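Side-chain contact in hypothetical protein TTHA0303 (Thermus thermophilus, PDB 2YQY), which is of unknown function but adopts the DinB-like four-helix bundle fold with an exposed histidine triad: residues L25-E30 and K161-S166. Sequence-based numbering, arbitrary orientation.
Sequences LALLRE and KALQAS
Leu27 meets Leu163 and Gln164 chiefly with its CD1 methyl. CD1 of Leu27 lies 3.8 Å from CG of Gln164, the first methylene beyond CB. The same CD1 of Leu27 is 4.0 Å from CB of Leu163, at the root of that side chain. The other branch follows more loosely, CD2 of Leu27 coming to 4.3 Å from CD1 of Leu163. The touch is purely van der Waals: Gln164 offers its aliphatic CH2 rather than its amide, and its side chain and that of Leu27 pass each other at a slant. CB of Leu27 already points toward the other helix, and with CG anti to the backbone N (chi1 178°) the side chain continues outward, bringing its branches to the facing residues. On the facing helix, CG of Gln164 stands beside its own backbone N (chi1 -65°), which leaves that methylene next to the incoming methyl. The closest CA atoms of the two segments, those of Leu27 and Gln164, are 8.0 Å apart, and 135 Å² is buried, both sides summed. Behind this shell, Leu163 packs on Pro47 and Val50 of helix 47-71, and Leu27 also touches Trp35, whose NE1 is hydrogen-bonded to O of Ser166. The contact thus joins the C-terminal ends of helices 10-30 and 153-165, while Leu28 turns into the bundle against Leu106 and Leu113 of helix 106-126, Ala51 of helix 47-71 and Leu36 of short helix 33-36.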
ATOM      1  N   LEU A  25      -0.912   6.025  -9.304  1.00 20.26           N
ATOM      2  CA  LEU A  25      -0.288   7.339  -9.488  1.00 20.12           C
ATOM      3  C   LEU A  25      -0.867   8.062 -10.697  1.00 20.22           C
ATOM      4  O   LEU A  25      -1.092   9.278 -10.629  1.00 20.82           O
ATOM      5  CB  LEU A  25       1.228   7.243  -9.608  1.00 19.18           C
ATOM      6  CG  LEU A  25       1.982   6.762  -8.380  1.00 19.46           C
ATOM      7  CD1 LEU A  25       3.471   6.752  -8.704  1.00 18.70           C
ATOM      8  CD2 LEU A  25       1.692   7.641  -7.168  1.00 19.67           C
ATOM      9  N   ALA A  26      -1.131   7.312 -11.779  1.00 20.32           N
ATOM     10  CA  ALA A  26      -1.685   7.892 -13.028  1.00 19.94           C
ATOM     11  C   ALA A  26      -3.135   8.395 -12.830  1.00 20.36           C
ATOM     12  O   ALA A  26      -3.497   9.497 -13.263  1.00 19.13           O
ATOM     13  CB  ALA A  26      -1.606   6.866 -14.174  1.00 20.23           C
ATOM     14  N   LEU A  27      -3.950   7.575 -12.172  1.00 20.52           N
ATOM     15  CA  LEU A  27      -5.296   7.959 -11.759  1.00 20.90           C
ATOM     16  C   LEU A  27      -5.294   9.267 -10.961  1.00 20.33           C
ATOM     17  O   LEU A  27      -6.066  10.200 -11.281  1.00 19.65           O
ATOM     18  CB  LEU A  27      -5.960   6.823 -10.964  1.00 20.92           C
ATOM     19  CG  LEU A  27      -7.362   7.100 -10.432  1.00 21.60           C
ATOM     20  CD1 LEU A  27      -8.180   5.797 -10.189  1.00 20.01           C
ATOM     21  CD2 LEU A  27      -7.306   7.960  -9.154  1.00 21.43           C
ATOM     22  N   LEU A  28      -4.430   9.357  -9.936  1.00 19.40           N
ATOM     23  CA  LEU A  28      -4.378  10.595  -9.122  1.00 19.40           C
ATOM     24  C   LEU A  28      -3.949  11.828  -9.936  1.00 18.56           C
ATOM     25  O   LEU A  28      -4.551  12.900  -9.795  1.00 18.48           O
ATOM     26  CB  LEU A  28      -3.469  10.436  -7.912  1.00 19.23           C
ATOM     27  CG  LEU A  28      -3.885   9.402  -6.850  1.00 18.48           C
ATOM     28  CD1 LEU A  28      -2.706   9.130  -5.904  1.00 18.00           C
ATOM     29  CD2 LEU A  28      -5.155   9.842  -6.082  1.00 20.33           C
ATOM     30  N   ARG A  29      -2.904  11.672 -10.756  1.00 31.15           N
ATOM     31  CA  ARG A  29      -2.348  12.767 -11.559  1.00 31.00           C
ATOM     32  C   ARG A  29      -3.274  13.227 -12.690  1.00 30.99           C
ATOM     33  O   ARG A  29      -3.182  14.359 -13.141  1.00 29.85           O
ATOM     34  CB  ARG A  29      -0.990  12.378 -12.142  1.00 30.26           C
ATOM     35  CG  ARG A  29       0.150  12.438 -11.158  1.00 30.45           C
ATOM     36  CD  ARG A  29       1.378  11.734 -11.726  1.00 32.41           C
ATOM     37  NE  ARG A  29       2.487  11.690 -10.771  1.00 33.32           N
ATOM     38  CZ  ARG A  29       3.395  10.717 -10.699  1.00 32.82           C
ATOM     39  NH1 ARG A  29       3.346   9.671 -11.525  1.00 31.67           N
ATOM     40  NH2 ARG A  29       4.353  10.780  -9.785  1.00 32.94           N
ATOM     41  N   GLU A  30      -4.151  12.346 -13.158  1.00 31.70           N
ATOM     42  CA  GLU A  30      -5.043  12.675 -14.268  1.00 31.59           C
ATOM     43  C   GLU A  30      -6.435  13.096 -13.800  1.00 31.19           C
ATOM     44  O   GLU A  30      -7.209  13.631 -14.578  1.00 29.73           O
ATOM     45  CB  GLU A  30      -5.110  11.514 -15.265  1.00 30.75           C
ATOM     46  CG  GLU A  30      -3.756  11.198 -15.895  1.00 32.75           C
ATOM     47  CD  GLU A  30      -3.718   9.865 -16.642  1.00 34.25           C
ATOM     48  OE1 GLU A  30      -4.782   9.252 -16.848  1.00 36.72           O
ATOM     49  OE2 GLU A  30      -2.619   9.430 -17.030  1.00 34.66           O
ATOM     50  N   LYS A 161      -9.156  -0.261  -7.127  1.00 25.50           N
ATOM     51  CA  LYS A 161     -10.463  -0.662  -7.649  1.00 26.28           C
ATOM     52  C   LYS A 161     -11.631   0.219  -7.156  1.00 26.20           C
ATOM     53  O   LYS A 161     -12.541   0.569  -7.944  1.00 25.70           O
ATOM     54  CB  LYS A 161     -10.714  -2.121  -7.292  1.00 25.81           C
ATOM     55  CG  LYS A 161     -11.539  -2.869  -8.260  1.00 28.68           C
ATOM     56  CD  LYS A 161     -11.545  -4.332  -7.863  1.00 30.71           C
ATOM     57  CE  LYS A 161     -10.207  -5.007  -8.136  1.00 30.50           C
ATOM     58  NZ  LYS A 161     -10.355  -6.031  -9.215  1.00 28.99           N
ATOM     59  N   ALA A 162     -11.624   0.551  -5.865  1.00 25.56           N
ATOM     60  CA  ALA A 162     -12.648   1.425  -5.274  1.00 25.92           C
ATOM     61  C   ALA A 162     -12.625   2.842  -5.882  1.00 25.13           C
ATOM     62  O   ALA A 162     -13.664   3.398  -6.222  1.00 25.40           O
ATOM     63  CB  ALA A 162     -12.487   1.484  -3.766  1.00 25.77           C
ATOM     64  N   LEU A 163     -11.427   3.401  -6.028  1.00 25.09           N
ATOM     65  CA  LEU A 163     -11.231   4.675  -6.720  1.00 24.48           C
ATOM     66  C   LEU A 163     -11.678   4.620  -8.185  1.00 24.04           C
ATOM     67  O   LEU A 163     -12.448   5.468  -8.604  1.00 23.79           O
ATOM     68  CB  LEU A 163      -9.781   5.124  -6.612  1.00 25.25           C
ATOM     69  CG  LEU A 163      -9.264   5.515  -5.224  1.00 25.75           C
ATOM     70  CD1 LEU A 163      -7.871   6.018  -5.393  1.00 27.15           C
ATOM     71  CD2 LEU A 163     -10.158   6.585  -4.619  1.00 25.59           C
ATOM     72  N   GLN A 164     -11.231   3.622  -8.962  1.00 24.13           N
ATOM     73  CA  GLN A 164     -11.726   3.483 -10.347  1.00 24.19           C
ATOM     74  C   GLN A 164     -13.258   3.390 -10.405  1.00 24.74           C
ATOM     75  O   GLN A 164     -13.895   3.981 -11.300  1.00 23.94           O
ATOM     76  CB  GLN A 164     -11.120   2.271 -11.019  1.00 24.89           C
ATOM     77  CG  GLN A 164      -9.621   2.379 -11.208  1.00 23.79           C
ATOM     78  CD  GLN A 164      -8.975   1.043 -11.488  1.00 26.27           C
ATOM     79  OE1 GLN A 164      -9.423  -0.010 -11.016  1.00 21.24           O
ATOM     80  NE2 GLN A 164      -7.885   1.086 -12.251  1.00 22.62           N
ATOM     81  N   ALA A 165     -13.866   2.689  -9.447  1.00 23.98           N
ATOM     82  CA  ALA A 165     -15.327   2.549  -9.432  1.00 25.03           C
ATOM     83  C   ALA A 165     -16.034   3.899  -9.193  1.00 25.41           C
ATOM     84  O   ALA A 165     -17.203   4.056  -9.512  1.00 23.89           O
ATOM     85  CB  ALA A 165     -15.748   1.538  -8.392  1.00 24.67           C
ATOM     86  N   SER A 166     -15.303   4.855  -8.623  1.00 26.71           N
ATOM     87  CA  SER A 166     -15.799   6.198  -8.344  1.00 27.40           C
ATOM     88  C   SER A 166     -15.564   7.175  -9.481  1.00 27.08           C
ATOM     89  O   SER A 166     -15.844   8.363  -9.302  1.00 25.89           O
ATOM     90  CB  SER A 166     -15.110   6.750  -7.101  1.00 27.09           C
ATOM     91  OG  SER A 166     -15.638   6.138  -5.943  1.00 30.67           O
TER